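Local structure of AxyAgu115A (Amphibacillus xylanus NBRC 15112, 6NPS) at residues 580-591 against 605-616. The protein probably acts as a family GH115 alpha-glucuronidase, a glycoside hydrolase that releases glucuronic acid side groups from arabinoglucuronoxylan. The protein carries 3 engineered substitutions. Numbering follows the deposited sequence.
Sequences NLQKMWLLNGKN and LAEQVKACLKRD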
loop_
_atom_site.group_PDB
_atom_site.type_symbol
_atom_site.label_atom_id
_atom_site.label_comp_id
_atom_site.label_asym_id
_atom_site.label_seq_id
_atom_site.Cartn_x
_atom_site.Cartn_y
_atom_site.Cartn_z
ATOM N N ASN A 580 -4.435 24.880 -3.251
ATOM C CA ASN A 580 -5.126 23.879 -4.065
ATOM C C ASN A 580 -4.322 22.580 -4.125
ATOM O O ASN A 580 -4.885 21.471 -4.063
ATOM C CB ASN A 580 -5.372 24.425 -5.461
ATOM C CG ASN A 580 -6.045 23.399 -6.380
ATOM O OD1 ASN A 580 -7.226 23.118 -6.226
ATOM N ND2 ASN A 580 -5.299 22.842 -7.312
ATOM N N LEU A 581 -2.993 22.695 -4.210
ATOM C CA LEU A 581 -2.166 21.489 -4.256
ATOM C C LEU A 581 -2.209 20.730 -2.928
ATOM O O LEU A 581 -2.264 19.489 -2.922
ATOM C CB LEU A 581 -0.721 21.884 -4.560
ATOM C CG LEU A 581 0.242 20.692 -4.666
ATOM C CD1 LEU A 581 1.298 21.110 -5.675
ATOM C CD2 LEU A 581 0.927 20.422 -3.322
ATOM N N GLN A 582 -2.119 21.448 -1.794
ATOM C CA GLN A 582 -2.249 20.794 -0.488
ATOM C C GLN A 582 -3.605 20.084 -0.386
ATOM O O GLN A 582 -3.685 18.913 -0.006
ATOM C CB GLN A 582 -2.112 21.808 0.642
ATOM C CG GLN A 582 -0.803 22.568 0.682
ATOM C CD GLN A 582 0.264 21.823 1.448
ATOM O OE1 GLN A 582 -0.044 21.054 2.359
ATOM N NE2 GLN A 582 1.526 22.032 1.076
ATOM N N LYS A 583 -4.676 20.784 -0.764
ATOM C CA LYS A 583 -6.024 20.225 -0.677
ATOM C C LYS A 583 -6.152 18.954 -1.497
ATOM O O LYS A 583 -6.762 17.969 -1.056
ATOM C CB LYS A 583 -7.015 21.269 -1.153
ATOM C CG LYS A 583 -8.469 20.807 -1.283
ATOM C CD LYS A 583 -9.294 22.020 -1.761
ATOM C CE LYS A 583 -10.763 21.687 -2.045
ATOM N NZ LYS A 583 -11.318 22.877 -2.808
ATOM N N MET A 584 -5.610 18.975 -2.710
ATOM C CA MET A 584 -5.665 17.820 -3.592
ATOM C C MET A 584 -5.119 16.588 -2.902
ATOM O O MET A 584 -5.727 15.517 -2.950
ATOM C CB MET A 584 -4.864 18.088 -4.865
ATOM C CG MET A 584 -4.838 16.882 -5.814
ATOM S SD MET A 584 -3.836 17.288 -7.293
ATOM C CE MET A 584 -2.194 17.233 -6.601
ATOM N N TRP A 585 -3.948 16.720 -2.284
ATOM C CA TRP A 585 -3.312 15.574 -1.642
ATOM C C TRP A 585 -4.031 15.148 -0.370
ATOM O O TRP A 585 -4.054 13.961 -0.044
ATOM C CB TRP A 585 -1.860 15.902 -1.331
ATOM C CG TRP A 585 -0.979 15.871 -2.571
ATOM C CD1 TRP A 585 -0.291 16.919 -3.112
ATOM C CD2 TRP A 585 -0.683 14.726 -3.372
ATOM N NE1 TRP A 585 0.426 16.493 -4.208
ATOM C CE2 TRP A 585 0.199 15.153 -4.395
ATOM C CE3 TRP A 585 -1.081 13.370 -3.320
ATOM C CZ2 TRP A 585 0.704 14.283 -5.371
ATOM C CZ3 TRP A 585 -0.589 12.504 -4.289
ATOM C CH2 TRP A 585 0.310 12.963 -5.303
ATOM N N LEU A 586 -4.514 16.110 0.418
ATOM C CA LEU A 586 -5.263 15.796 1.620
ATOM C C LEU A 586 -6.555 15.053 1.280
ATOM O O LEU A 586 -6.890 14.066 1.942
ATOM C CB LEU A 586 -5.564 17.076 2.395
ATOM C CG LEU A 586 -4.328 17.756 2.987
ATOM C CD1 LEU A 586 -4.741 19.133 3.475
ATOM C CD2 LEU A 586 -3.780 16.958 4.097
ATOM N N LEU A 587 -7.282 15.507 0.250
ATOM C CA LEU A 587 -8.452 14.757 -0.234
ATOM C C LEU A 587 -8.076 13.379 -0.755
ATOM O O LEU A 587 -8.851 12.419 -0.620
ATOM C CB LEU A 587 -9.177 15.561 -1.338
ATOM C CG LEU A 587 -9.854 16.840 -0.869
ATOM C CD1 LEU A 587 -10.253 17.633 -2.074
ATOM C CD2 LEU A 587 -11.173 16.546 0.022
ATOM N N ASN A 588 -6.929 13.265 -1.443
ATOM C CA ASN A 588 -6.483 11.962 -1.914
ATOM C C ASN A 588 -6.246 11.015 -0.735
ATOM O O ASN A 588 -6.531 9.807 -0.826
ATOM C CB ASN A 588 -5.200 12.144 -2.773
ATOM C CG ASN A 588 -4.719 10.860 -3.443
ATOM O OD1 ASN A 588 -3.518 10.725 -3.713
ATOM N ND2 ASN A 588 -5.633 9.945 -3.767
ATOM N N GLY A 589 -5.695 11.535 0.361
ATOM C CA GLY A 589 -5.560 10.723 1.565
ATOM C C GLY A 589 -6.903 10.236 2.108
ATOM O O GLY A 589 -7.040 9.069 2.467
ATOM N N LYS A 590 -7.909 11.110 2.154
ATOM C CA LYS A 590 -9.241 10.657 2.583
ATOM C C LYS A 590 -9.825 9.649 1.603
ATOM O O LYS A 590 -10.425 8.650 2.025
ATOM C CB LYS A 590 -10.181 11.846 2.738
ATOM C CG LYS A 590 -9.779 12.816 3.866
ATOM C CD LYS A 590 -10.730 14.031 3.886
ATOM C CE LYS A 590 -12.120 13.556 4.062
ATOM N NZ LYS A 590 -12.717 14.313 5.168
ATOM N N ASN A 591 -9.610 9.876 0.293
ATOM C CA ASN A 591 -10.122 8.984 -0.745
ATOM C C ASN A 591 -9.555 7.586 -0.582
ATOM O O ASN A 591 -10.291 6.587 -0.565
ATOM C CB ASN A 591 -9.766 9.553 -2.130
ATOM C CG ASN A 591 -9.823 8.497 -3.240
ATOM O OD1 ASN A 591 -8.783 8.135 -3.823
ATOM N ND2 ASN A 591 -11.032 7.979 -3.524
ATOM N N LEU A 605 -14.900 11.575 -3.213
ATOM C CA LEU A 605 -13.621 12.188 -2.885
ATOM C C LEU A 605 -12.666 12.099 -4.072
ATOM O O LEU A 605 -11.908 13.043 -4.343
ATOM C CB LEU A 605 -13.028 11.513 -1.638
ATOM C CG LEU A 605 -13.735 11.812 -0.322
ATOM C CD1 LEU A 605 -13.263 10.863 0.807
ATOM C CD2 LEU A 605 -13.494 13.264 0.069
ATOM N N ALA A 606 -12.729 10.999 -4.834
ATOM C CA ALA A 606 -11.856 10.881 -6.005
ATOM C C ALA A 606 -12.156 11.974 -7.026
ATOM O O ALA A 606 -11.235 12.544 -7.642
ATOM C CB ALA A 606 -12.019 9.503 -6.657
ATOM N N GLU A 607 -13.442 12.240 -7.261
ATOM C CA GLU A 607 -13.820 13.305 -8.182
ATOM C C GLU A 607 -13.328 14.659 -7.680
ATOM O O GLU A 607 -12.920 15.503 -8.486
ATOM C CB GLU A 607 -15.338 13.323 -8.385
ATOM C CG GLU A 607 -15.865 12.018 -8.978
ATOM C CD GLU A 607 -15.308 11.685 -10.370
ATOM O OE1 GLU A 607 -15.134 10.484 -10.663
ATOM O OE2 GLU A 607 -15.052 12.607 -11.179
ATOM N N GLN A 608 -13.312 14.868 -6.363
ATOM C CA GLN A 608 -12.782 16.124 -5.824
ATOM C C GLN A 608 -11.269 16.236 -6.046
ATOM O O GLN A 608 -10.763 17.326 -6.336
ATOM C CB GLN A 608 -13.152 16.247 -4.344
ATOM C CG GLN A 608 -14.643 16.538 -4.197
ATOM C CD GLN A 608 -15.112 16.500 -2.761
ATOM O OE1 GLN A 608 -14.452 15.940 -1.895
ATOM N NE2 GLN A 608 -16.275 17.100 -2.502
ATOM N N VAL A 609 -10.536 15.121 -5.938
ATOM C CA VAL A 609 -9.101 15.143 -6.216
ATOM C C VAL A 609 -8.857 15.525 -7.663
ATOM O O VAL A 609 -8.038 16.403 -7.966
ATOM C CB VAL A 609 -8.472 13.784 -5.860
ATOM C CG1 VAL A 609 -6.975 13.743 -6.316
ATOM C CG2 VAL A 609 -8.601 13.496 -4.351
ATOM N N LYS A 610 -9.603 14.896 -8.568
ATOM C CA LYS A 610 -9.506 15.168 -9.997
ATOM C C LYS A 610 -9.754 16.641 -10.304
ATOM O O LYS A 610 -9.062 17.251 -11.141
ATOM C CB LYS A 610 -10.527 14.285 -10.732
ATOM C CG LYS A 610 -10.123 13.733 -12.061
ATOM C CD LYS A 610 -11.301 13.012 -12.790
ATOM C CE LYS A 610 -12.057 12.062 -11.884
ATOM N NZ LYS A 610 -13.033 11.185 -12.669
ATOM N N ALA A 611 -10.750 17.237 -9.641
ATOM C CA ALA A 611 -11.053 18.652 -9.906
ATOM C C ALA A 611 -9.937 19.576 -9.424
ATOM O O ALA A 611 -9.694 20.623 -10.038
ATOM C CB ALA A 611 -12.368 19.051 -9.239
ATOM N N CYS A 612 -9.299 19.245 -8.292
ATOM C CA CYS A 612 -8.124 20.001 -7.840
ATOM C C CYS A 612 -7.008 19.948 -8.862
ATOM O O CYS A 612 -6.319 20.960 -9.127
ATOM C CB CYS A 612 -7.614 19.452 -6.502
ATOM S SG CYS A 612 -8.676 19.910 -5.129
ATOM N N LEU A 613 -6.764 18.775 -9.421
ATOM C CA LEU A 613 -5.699 18.687 -10.413
ATOM C C LEU A 613 -6.004 19.545 -11.642
ATOM O O LEU A 613 -5.109 20.188 -12.211
ATOM C CB LEU A 613 -5.483 17.222 -10.809
ATOM C CG LEU A 613 -4.265 17.024 -11.710
ATOM C CD1 LEU A 613 -3.018 17.377 -10.904
ATOM C CD2 LEU A 613 -4.189 15.592 -12.177
ATOM N N LYS A 614 -7.258 19.548 -12.079
ATOM C CA LYS A 614 -7.647 20.423 -13.178
ATOM C C LYS A 614 -7.444 21.899 -12.824
ATOM O O LYS A 614 -6.971 22.696 -13.657
ATOM C CB LYS A 614 -9.102 20.159 -13.529
ATOM C CG LYS A 614 -9.657 20.956 -14.689
ATOM C CD LYS A 614 -10.985 20.319 -15.138
ATOM C CE LYS A 614 -11.867 21.296 -15.925
ATOM N NZ LYS A 614 -13.261 21.438 -15.369
ATOM N N ARG A 615 -7.792 22.288 -11.593
ATOM C CA ARG A 615 -7.626 23.685 -11.205
ATOM C C ARG A 615 -6.151 24.083 -11.161
ATOM O O ARG A 615 -5.817 25.237 -11.443
ATOM C CB ARG A 615 -8.317 23.935 -9.853
ATOM C CG ARG A 615 -8.072 25.322 -9.266
ATOM C CD ARG A 615 -9.099 26.362 -9.741
ATOM N NE ARG A 615 -8.907 27.616 -9.020
ATOM C CZ ARG A 615 -8.730 28.807 -9.583
ATOM N NH1 ARG A 615 -8.961 28.999 -10.860
ATOM N NH2 ARG A 615 -8.328 29.811 -8.843
ATOM N N ASP A 616 -5.253 23.151 -10.839
ATOM C CA ASP A 616 -3.823 23.469 -10.850
ATOM C C ASP A 616 -3.352 23.881 -12.247
ATOM O O ASP A 616 -2.555 24.814 -12.400
ATOM C CB ASP A 616 -3.001 22.268 -10.360
ATOM C CG ASP A 616 -1.486 22.484 -10.536
ATOM O OD1 ASP A 616 -0.845 23.040 -9.614
ATOM O OD2 ASP A 616 -0.943 22.098 -11.599
HETATM O O HOH W 1 -2.235 24.035 -7.453
#
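Cys612 and Leu587 interlock as reciprocal knobs-into-holes in an antiparallel helical hairpin, helices 564-596 and 601-629, whose segment axes approach to 8.6 Å at 161°. Cys612 enters the hole of Asn580, Lys583, Met584 and Leu587; its CB presses on Met584 CB at 3.5 Å, tighter than usual for two carbons, while SG lies alongside the extended Lys583 chain. In return Leu587 fits among Leu605, Gln608, Val609 and Cys612, its CD2 meeting Leu605 CD2 at 4.0 Å with the two side chains nearly perpendicular. Val609 splits its methyls: CG1 touches Met584 CG, whereas CG2 packs on the Leu587-Asn588 peptide, 3.4 Å from Asn588 N. Met584 runs extended to SD, which rests 3.7 Å from Leu613 CD1, then bends at chi3 (74°) to lay CE over one face of the Trp585 ring, offset toward its rim. At the far end Asn591 CB packs on Leu605 CB, while its ND2 bonds to Ser656 O and Ala602 O. Asn580, its chi1 of 178° carrying CG away from the backbone N, sends ND2 to Cys612 O at 2.8 Å within its amide plane; Asp616 N bonds to the same oxygen from the opposite face. Asp616 OD1 bonds to His639 NE2 and, at 2.8 Å, accepts from a water that itself accepts from Asn580 ND2.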